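Local atomic coordinates of transcriptional regulator, AsnC family (Agrobacterium tumefaciens str. C58, PDB entry 3I4P), a protein that probably binds specific DNA sequences through a winged helix-turn-helix domain and regulates transcription, with an Lrp/AsnC-type ligand-binding domain that also binds calcium. Residues 2-7 with 35-40; 114-119 with 134-139. All blocks are in the same frame, centred on the assembly; numbering follows the deposited sequence. Where two conformers were deposited one is given.

Contact 1 (2-7 with 35-40); sequences DRLDRK and WRRIQK
Arg37 reaches across from helix 31-43 to the first turn of helix 3-12, where its guanidinium group meets two carboxylates. It takes Asp2 end-on, NH1 to OD1 at 2.9 Å and NH2 to OD2 at 3.2 Å. The NH2 bond is the straighter of the two (N-H...O 156°): OD2 of Asp2 lies in the guanidinium plane and offers its syn lone pair, whereas OD1 is tilted 28° from that plane. NH1 also forms a salt bridge with Asp5 OD1 at 2.9 Å, though the hydrogen bond itself is weak; the two planar groups are turned well away from each other.

The two aspartates form a capping box. Asp2, the N-cap, accepts from Asp5 N through OD1, and Asp5 OD2 accepts from Asp2 N at 3.2 Å. Asp2 has chi1 71°, which tucks CG in over its own backbone and turns the carboxylate back over the helix start. OD1 therefore serves both a backbone N-H and Arg37. Aspartate suits both places: its short side chain can cap a helix, and its charge is probably favoured there by the helix dipole as well as by the arginine. A water donates to Asp5 OD1 and to Arg37 O.

Arginine suits the other side because its chain, extended from CG to NE, spans the gap between helices. Leu4 CB lies over one guanidinium face, 3.8 Å from Arg37 CZ. Leu4 and Arg37 both touch Leu29, Arg37 also packs on Ile8, and neighbouring Ile38 bridges helix 20-27 and strand 47-54 within the winged helix-turn-helix domain.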
ATOM      1  N   ASP A   2       5.754  32.771 -33.048  1.00 41.35           N
ATOM      2  CA  ASP A   2       5.320  32.188 -34.326  1.00 40.35           C
ATOM      3  C   ASP A   2       6.169  30.965 -34.704  1.00 39.25           C
ATOM      4  O   ASP A   2       7.025  30.525 -33.913  1.00 39.40           O
ATOM      5  CB  ASP A   2       5.260  33.264 -35.446  1.00 40.51           C
ATOM      6  CG  ASP A   2       6.628  33.754 -35.894  1.00 40.35           C
ATOM      7  OD1 ASP A   2       7.651  33.083 -35.651  1.00 40.18           O
ATOM      8  OD2 ASP A   2       6.688  34.826 -36.523  1.00 41.28           O
ATOM      9  N   ARG A   3       5.917  30.408 -35.885  1.00 37.84           N
ATOM     10  CA  ARG A   3       6.509  29.135 -36.278  1.00 37.34           C
ATOM     11  C   ARG A   3       7.994  29.228 -36.559  1.00 36.53           C
ATOM     12  O   ARG A   3       8.724  28.253 -36.396  1.00 35.71           O
ATOM     13  CB  ARG A   3       5.804  28.555 -37.494  1.00 37.32           C
ATOM     14  CG  ARG A   3       4.389  28.159 -37.208  1.00 38.51           C
ATOM     15  CD  ARG A   3       3.751  27.428 -38.390  1.00 39.67           C
ATOM     16  NE  ARG A   3       2.530  26.708 -38.007  1.00 39.88           N
ATOM     17  N   LEU A   4       8.441  30.395 -37.004  1.00 35.91           N
ATOM     18  CA  LEU A   4       9.868  30.629 -37.193  1.00 35.39           C
ATOM     19  C   LEU A   4      10.615  30.708 -35.856  1.00 34.58           C
ATOM     20  O   LEU A   4      11.753  30.300 -35.782  1.00 34.45           O
ATOM     21  CB  LEU A   4      10.116  31.884 -38.038  1.00 35.23           C
ATOM     22  CG  LEU A   4      10.336  31.570 -39.523  1.00 35.91           C
ATOM     23  CD1 LEU A   4      10.173  32.809 -40.355  1.00 33.54           C
ATOM     24  CD2 LEU A   4      11.753  30.966 -39.654  1.00 37.80           C
ATOM     25  N   ASP A   5       9.973  31.252 -34.827  1.00 34.33           N
ATOM     26  CA  ASP A   5      10.526  31.286 -33.466  1.00 34.22           C
ATOM     27  C   ASP A   5      10.668  29.863 -32.959  1.00 34.10           C
ATOM     28  O   ASP A   5      11.675  29.514 -32.357  1.00 34.79           O
ATOM     29  CB  ASP A   5       9.622  32.084 -32.524  1.00 34.08           C
ATOM     30  CG  ASP A   5       9.654  33.586 -32.812  1.00 34.82           C
ATOM     31  OD1 ASP A   5      10.756  34.120 -33.046  1.00 34.06           O
ATOM     32  OD2 ASP A   5       8.588  34.242 -32.790  1.00 36.23           O
ATOM     33  N   ARG A   6       9.668  29.035 -33.231  1.00 33.90           N
ATOM     34  CA  ARG A   6       9.733  27.632 -32.868  1.00 33.89           C
ATOM     35  C   ARG A   6      10.915  26.881 -33.524  1.00 33.60           C
ATOM     36  O   ARG A   6      11.611  26.100 -32.825  1.00 32.31           O
ATOM     37  CB  ARG A   6       8.419  26.937 -33.181  1.00 33.51           C
ATOM     38  CG  ARG A   6       8.374  25.489 -32.691  1.00 35.19           C
ATOM     39  CD  ARG A   6       7.237  24.743 -33.327  1.00 38.98           C
ATOM     40  NE  ARG A   6       6.055  24.774 -32.503  1.00 41.25           N
ATOM     41  CZ  ARG A   6       4.810  24.733 -32.957  1.00 41.32           C
ATOM     42  NH1 ARG A   6       4.551  24.708 -34.265  1.00 41.76           N
ATOM     43  NH2 ARG A   6       3.812  24.760 -32.080  1.00 41.59           N
ATOM     44  N   LYS A   7      11.132  27.105 -34.832  1.00 32.98           N
ATOM     45  CA  LYS A   7      12.271  26.502 -35.543  1.00 33.51           C
ATOM     46  C   LYS A   7      13.592  26.922 -34.899  1.00 32.99           C
ATOM     47  O   LYS A   7      14.474  26.102 -34.731  1.00 32.89           O
ATOM     48  CB  LYS A   7      12.313  26.917 -37.012  1.00 34.41           C
ATOM     49  CG  LYS A   7      11.303  26.237 -37.932  1.00 36.56           C
ATOM     50  CD  LYS A   7      11.121  27.041 -39.225  1.00 40.06           C
ATOM     51  CE  LYS A   7      10.974  26.166 -40.473  1.00 42.32           C
ATOM     52  NZ  LYS A   7      12.239  26.185 -41.303  1.00 45.26           N
ATOM     53  N   TRP A  35      18.854  36.971 -35.577  1.00 14.93           N
ATOM     54  CA  TRP A  35      19.395  37.556 -34.383  1.00 15.43           C
ATOM     55  C   TRP A  35      18.336  38.346 -33.592  1.00 15.07           C
ATOM     56  O   TRP A  35      18.184  38.171 -32.372  1.00 15.46           O
ATOM     57  CB  TRP A  35      20.586  38.446 -34.759  1.00 15.75           C
ATOM     58  CG  TRP A  35      21.213  39.110 -33.602  1.00 17.13           C
ATOM     59  CD1 TRP A  35      22.157  38.587 -32.759  1.00 17.72           C
ATOM     60  CD2 TRP A  35      20.936  40.423 -33.137  1.00 20.09           C
ATOM     61  NE1 TRP A  35      22.480  39.501 -31.793  1.00 18.33           N
ATOM     62  CE2 TRP A  35      21.748  40.642 -32.002  1.00 21.31           C
ATOM     63  CE3 TRP A  35      20.089  41.449 -33.577  1.00 22.64           C
ATOM     64  CZ2 TRP A  35      21.737  41.855 -31.297  1.00 22.97           C
ATOM     65  CZ3 TRP A  35      20.073  42.656 -32.878  1.00 23.74           C
ATOM     66  CH2 TRP A  35      20.893  42.847 -31.748  1.00 23.96           C
ATOM     67  N   ARG A  36      17.609  39.207 -34.282  1.00 14.85           N
ATOM     68  CA  ARG A  36      16.576  40.030 -33.643  1.00 14.80           C
ATOM     69  C   ARG A  36      15.475  39.189 -32.966  1.00 14.40           C
ATOM     70  O   ARG A  36      14.957  39.589 -31.939  1.00 14.85           O
ATOM     71  CB  ARG A  36      15.979  41.034 -34.649  1.00 14.62           C
ATOM     72  CG  ARG A  36      16.900  42.226 -34.950  1.00 14.64           C
ATOM     73  CD  ARG A  36      16.387  43.133 -36.089  1.00 16.12           C
ATOM     74  NE  ARG A  36      15.027  43.644 -35.886  1.00 15.82           N
ATOM     75  N   ARG A  37      15.146  38.028 -33.528  1.00 13.77           N
ATOM     76  CA  ARG A  37      14.151  37.122 -32.958  1.00 13.39           C
ATOM     77  C   ARG A  37      14.653  36.487 -31.664  1.00 13.69           C
ATOM     78  O   ARG A  37      13.895  36.335 -30.685  1.00 13.13           O
ATOM     79  CB  ARG A  37      13.800  36.019 -33.956  1.00 13.06           C
ATOM     80  CG  ARG A  37      12.806  36.471 -35.032  1.00 12.87           C
ATOM     81  CD  ARG A  37      12.698  35.449 -36.137  1.00 11.88           C
ATOM     82  NE  ARG A  37      11.607  35.735 -37.063  1.00 10.46           N
ATOM     83  CZ  ARG A  37      10.323  35.470 -36.845  1.00 10.63           C
ATOM     84  NH1 ARG A  37       9.917  34.920 -35.708  1.00  8.42           N
ATOM     85  NH2 ARG A  37       9.426  35.773 -37.781  1.00 10.24           N
ATOM     86  N   ILE A  38      15.933  36.110 -31.691  1.00 13.56           N
ATOM     87  CA  ILE A  38      16.594  35.500 -30.567  1.00 13.44           C
ATOM     88  C   ILE A  38      16.680  36.505 -29.411  1.00 13.61           C
ATOM     89  O   ILE A  38      16.365  36.149 -28.292  1.00 13.95           O
ATOM     90  CB  ILE A  38      17.986  34.930 -30.962  1.00 13.76           C
ATOM     91  CG1 ILE A  38      17.822  33.738 -31.921  1.00 12.66           C
ATOM     92  CG2 ILE A  38      18.763  34.502 -29.701  1.00 11.95           C
ATOM     93  CD1 ILE A  38      19.081  33.301 -32.641  1.00 11.01           C
ATOM     94  N   GLN A  39      17.088  37.742 -29.711  0.60 13.64           N
ATOM     95  CA  GLN A  39      17.153  38.830 -28.726  0.60 13.71           C
ATOM     96  C   GLN A  39      15.813  39.069 -28.022  0.60 14.00           C
ATOM     97  O   GLN A  39      15.763  39.224 -26.797  0.60 14.32           O
ATOM     98  CB  GLN A  39      17.618  40.132 -29.395  0.60 13.44           C
ATOM     99  CG  GLN A  39      17.619  41.349 -28.461  0.60 13.02           C
ATOM    100  CD  GLN A  39      18.368  42.538 -29.024  0.60 12.51           C
ATOM    101  OE1 GLN A  39      19.429  42.904 -28.526  0.60 11.50           O
ATOM    102  NE2 GLN A  39      17.819  43.147 -30.065  0.60 13.02           N
ATOM    103  N   LYS A  40      14.737  39.112 -28.808  1.00 14.12           N
ATOM    104  CA  LYS A  40      13.368  39.318 -28.291  1.00 14.01           C
ATOM    105  C   LYS A  40      13.008  38.190 -27.298  1.00 13.50           C
ATOM    106  O   LYS A  40      12.438  38.438 -26.237  1.00 12.32           O
ATOM    107  CB  LYS A  40      12.349  39.329 -29.454  1.00 14.32           C
ATOM    108  CG  LYS A  40      11.235  40.425 -29.406  1.00 16.26           C
ATOM    109  CD  LYS A  40       9.948  40.020 -28.648  1.00 17.55           C
ATOM    110  CE  LYS A  40       8.762  40.977 -28.920  1.00 17.15           C
TER
HETATM  111  O   HOH W   1      11.201  36.182 -31.643  1.00 36.23           O

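Contact 2 (114-119 with 134-139); sequences AAYDAF and SAFAME
Tyr116 projects from helix 113-126 onto the strand containing Ser134 and Phe136, and its side chain contributes the largest share of the buried surface. With CG anti to the backbone N (chi1 179°), the ring extends from the helix toward the sheet. Phe136 sends its outer edge toward the ring face in an offset edge-to-face pair, with centroids 5.3 Å apart and planes at 79°. The nearest atoms are Phe136 CZ and Tyr116 CD2, at 3.7 Å.

Farther along the tyrosine, Ser134 approaches the phenol end at the ring edge. Tyr116 OH and Ser134 OG share a hydrogen bond in which either could donate; the modelled separation is very short, and the position of OG is uncertain. Serine suits this place, being small enough to fit beside the phenol end while supplying a polar partner for the hydroxyl.

Val65 and Val67 of strand 63-70, with Val108 and Val110 of strand 104-110, also pack on Tyr116, so the ring sits where helix and antiparallel sheet join in the Lrp/AsnC ligand-binding domain. Phe136 also meets Phe136 of the third subunit, carrying the aromatic packing into the assembly. Ser134 lies close to Val132, which binds calcium in a structure of this protein, though no calcium is bound to this chain here. Tyrosine thus gives the layer two chemistries: an apolar ring against phenylalanine and valines, and a hydroxyl whose polarity is probably met by serine inside a buried interface.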
ATOM      1  N   ALA A 114      26.783   5.016  -0.498  1.00 24.03           N
ATOM      2  CA  ALA A 114      27.410   5.662   0.667  1.00 24.02           C
ATOM      3  C   ALA A 114      27.319   7.196   0.588  1.00 23.82           C
ATOM      4  O   ALA A 114      26.993   7.825   1.587  1.00 23.37           O
ATOM      5  CB  ALA A 114      28.864   5.193   0.867  1.00 22.88           C
ATOM      6  N   ALA A 115      27.584   7.776  -0.595  1.00 24.33           N
ATOM      7  CA  ALA A 115      27.425   9.225  -0.817  1.00 24.78           C
ATOM      8  C   ALA A 115      25.959   9.641  -0.583  1.00 25.12           C
ATOM      9  O   ALA A 115      25.692  10.714  -0.099  1.00 25.06           O
ATOM     10  CB  ALA A 115      27.866   9.636  -2.245  1.00 24.51           C
ATOM     11  N   TYR A 116      25.014   8.778  -0.938  1.00 26.01           N
ATOM     12  CA  TYR A 116      23.603   9.062  -0.697  1.00 26.53           C
ATOM     13  C   TYR A 116      23.297   9.044   0.756  1.00 25.80           C
ATOM     14  O   TYR A 116      22.614   9.938   1.242  1.00 26.09           O
ATOM     15  CB  TYR A 116      22.621   8.099  -1.388  1.00 26.81           C
ATOM     16  CG  TYR A 116      21.195   8.478  -1.042  1.00 27.39           C
ATOM     17  CD1 TYR A 116      20.629   9.636  -1.576  1.00 31.50           C
ATOM     18  CD2 TYR A 116      20.429   7.723  -0.157  1.00 29.38           C
ATOM     19  CE1 TYR A 116      19.331  10.024  -1.254  1.00 31.60           C
ATOM     20  CE2 TYR A 116      19.112   8.106   0.159  1.00 30.01           C
ATOM     21  CZ  TYR A 116      18.599   9.258  -0.396  1.00 29.95           C
ATOM     22  OH  TYR A 116      17.355   9.684  -0.115  1.00 33.95           O
ATOM     23  N   ASP A 117      23.734   7.986   1.430  1.00 25.81           N
ATOM     24  CA  ASP A 117      23.614   7.912   2.893  1.00 25.62           C
ATOM     25  C   ASP A 117      24.116   9.200   3.586  1.00 25.33           C
ATOM     26  O   ASP A 117      23.396   9.772   4.385  1.00 25.03           O
ATOM     27  CB  ASP A 117      24.310   6.674   3.442  1.00 25.67           C
ATOM     28  CG  ASP A 117      23.977   6.415   4.913  1.00 26.56           C
ATOM     29  OD1 ASP A 117      22.832   6.650   5.347  1.00 28.72           O
ATOM     30  OD2 ASP A 117      24.869   5.971   5.654  1.00 31.88           O
ATOM     31  N   ALA A 118      25.308   9.683   3.239  1.00 26.12           N
ATOM     32  CA  ALA A 118      25.863  10.911   3.872  1.00 27.06           C
ATOM     33  C   ALA A 118      25.098  12.189   3.471  1.00 27.58           C
ATOM     34  O   ALA A 118      25.068  13.164   4.229  1.00 28.26           O
ATOM     35  CB  ALA A 118      27.374  11.058   3.574  1.00 26.36           C
ATOM     36  N   PHE A 119      24.496  12.198   2.286  1.00 27.92           N
ATOM     37  CA  PHE A 119      23.691  13.353   1.852  1.00 28.21           C
ATOM     38  C   PHE A 119      22.423  13.418   2.718  1.00 28.45           C
ATOM     39  O   PHE A 119      22.084  14.458   3.286  1.00 28.12           O
ATOM     40  CB  PHE A 119      23.304  13.274   0.356  1.00 28.23           C
ATOM     41  CG  PHE A 119      22.019  14.032   0.035  1.00 28.94           C
ATOM     42  CD1 PHE A 119      22.027  15.416  -0.091  1.00 29.19           C
ATOM     43  CD2 PHE A 119      20.795  13.360  -0.058  1.00 30.06           C
ATOM     44  CE1 PHE A 119      20.837  16.127  -0.316  1.00 29.86           C
ATOM     45  CE2 PHE A 119      19.598  14.056  -0.294  1.00 30.05           C
ATOM     46  CZ  PHE A 119      19.616  15.440  -0.433  1.00 29.36           C
ATOM     47  N   SER A 134      13.250   6.648  -0.164  1.00 26.22           N
ATOM     48  CA  SER A 134      14.168   6.794  -1.279  1.00 27.05           C
ATOM     49  C   SER A 134      14.076   5.599  -2.244  1.00 26.96           C
ATOM     50  O   SER A 134      13.971   4.455  -1.820  1.00 28.22           O
ATOM     51  CB  SER A 134      15.601   6.965  -0.771  1.00 27.34           C
ATOM     52  OG  SER A 134      15.691   7.984   0.239  1.00 28.17           O
ATOM     53  N   ALA A 135      14.122   5.880  -3.540  1.00 26.94           N
ATOM     54  CA  ALA A 135      14.151   4.855  -4.606  1.00 26.26           C
ATOM     55  C   ALA A 135      15.313   5.183  -5.581  1.00 26.82           C
ATOM     56  O   ALA A 135      15.353   6.267  -6.183  1.00 26.20           O
ATOM     57  CB  ALA A 135      12.828   4.829  -5.369  1.00 26.18           C
ATOM     58  N   PHE A 136      16.212   4.223  -5.756  1.00 26.32           N
ATOM     59  CA  PHE A 136      17.377   4.345  -6.628  1.00 26.46           C
ATOM     60  C   PHE A 136      17.063   3.913  -8.042  1.00 26.56           C
ATOM     61  O   PHE A 136      16.529   2.817  -8.263  1.00 27.09           O
ATOM     62  CB  PHE A 136      18.538   3.461  -6.105  1.00 26.62           C
ATOM     63  CG  PHE A 136      19.088   3.919  -4.767  1.00 26.14           C
ATOM     64  CD1 PHE A 136      20.214   4.711  -4.697  1.00 24.29           C
ATOM     65  CD2 PHE A 136      18.458   3.545  -3.576  1.00 26.32           C
ATOM     66  CE1 PHE A 136      20.712   5.134  -3.450  1.00 24.95           C
ATOM     67  CE2 PHE A 136      18.933   3.963  -2.345  1.00 26.03           C
ATOM     68  CZ  PHE A 136      20.060   4.776  -2.281  1.00 25.64           C
ATOM     69  N   ALA A 137      17.411   4.780  -8.990  1.00 26.05           N
ATOM     70  CA  ALA A 137      17.386   4.467 -10.408  1.00 25.71           C
ATOM     71  C   ALA A 137      18.463   3.411 -10.735  1.00 25.67           C
ATOM     72  O   ALA A 137      19.593   3.512 -10.260  1.00 25.17           O
ATOM     73  CB  ALA A 137      17.617   5.748 -11.226  1.00 24.13           C
HETATM   74  N   MSE A 138      18.102   2.414 -11.555  1.00 26.31           N
HETATM   75  CA  MSE A 138      19.044   1.451 -12.140  1.00 26.61           C
HETATM   76  C   MSE A 138      19.684   1.971 -13.412  1.00 27.33           C
HETATM   77  O   MSE A 138      20.801   1.587 -13.716  1.00 28.01           O
HETATM   78  CB  MSE A 138      18.343   0.144 -12.487  1.00 26.73           C
HETATM   79  CG  MSE A 138      17.810  -0.617 -11.273  1.00 26.74           C
HETATM   80 SE   MSE A 138      19.271  -1.109 -10.107  0.50 23.19          SE
HETATM   81  CE  MSE A 138      19.155   0.423  -8.940  1.00 22.79           C
ATOM     82  N   GLU A 139      18.970   2.806 -14.169  1.00 27.56           N
ATOM     83  CA  GLU A 139      19.485   3.342 -15.411  1.00 28.22           C
ATOM     84  C   GLU A 139      18.760   4.634 -15.740  1.00 28.80           C
ATOM     85  O   GLU A 139      17.568   4.735 -15.533  1.00 28.51           O
ATOM     86  CB  GLU A 139      19.314   2.327 -16.568  1.00 28.70           C
ATOM     87  CG  GLU A 139      19.863   2.837 -17.916  1.00 30.92           C
ATOM     88  CD  GLU A 139      19.683   1.844 -19.078  1.00 35.63           C
ATOM     89  OE1 GLU A 139      19.082   0.752 -18.882  1.00 35.99           O
ATOM     90  OE2 GLU A 139      20.129   2.180 -20.206  1.00 37.53           O
TER

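Contact 1 belongs to the DNA-binding domain and contact 2 to the ligand-binding domain. Their centres are about 41 Å apart, on opposite sides of the chain's centre, and they share no helix or strand. The pairing of 2-7 with 35-40 joins two helices in a partly buried place, where carboxylates and a guanidinium satisfy one another. By contrast, 114-119 with 134-139 joins a helix to a sheet in a buried layer, where aromatic packing dominates and polarity is confined to a hydroxyl pair. Three other subunits reach residues of contact 2, whereas no other chain of the assembly touches the segments of contact 1.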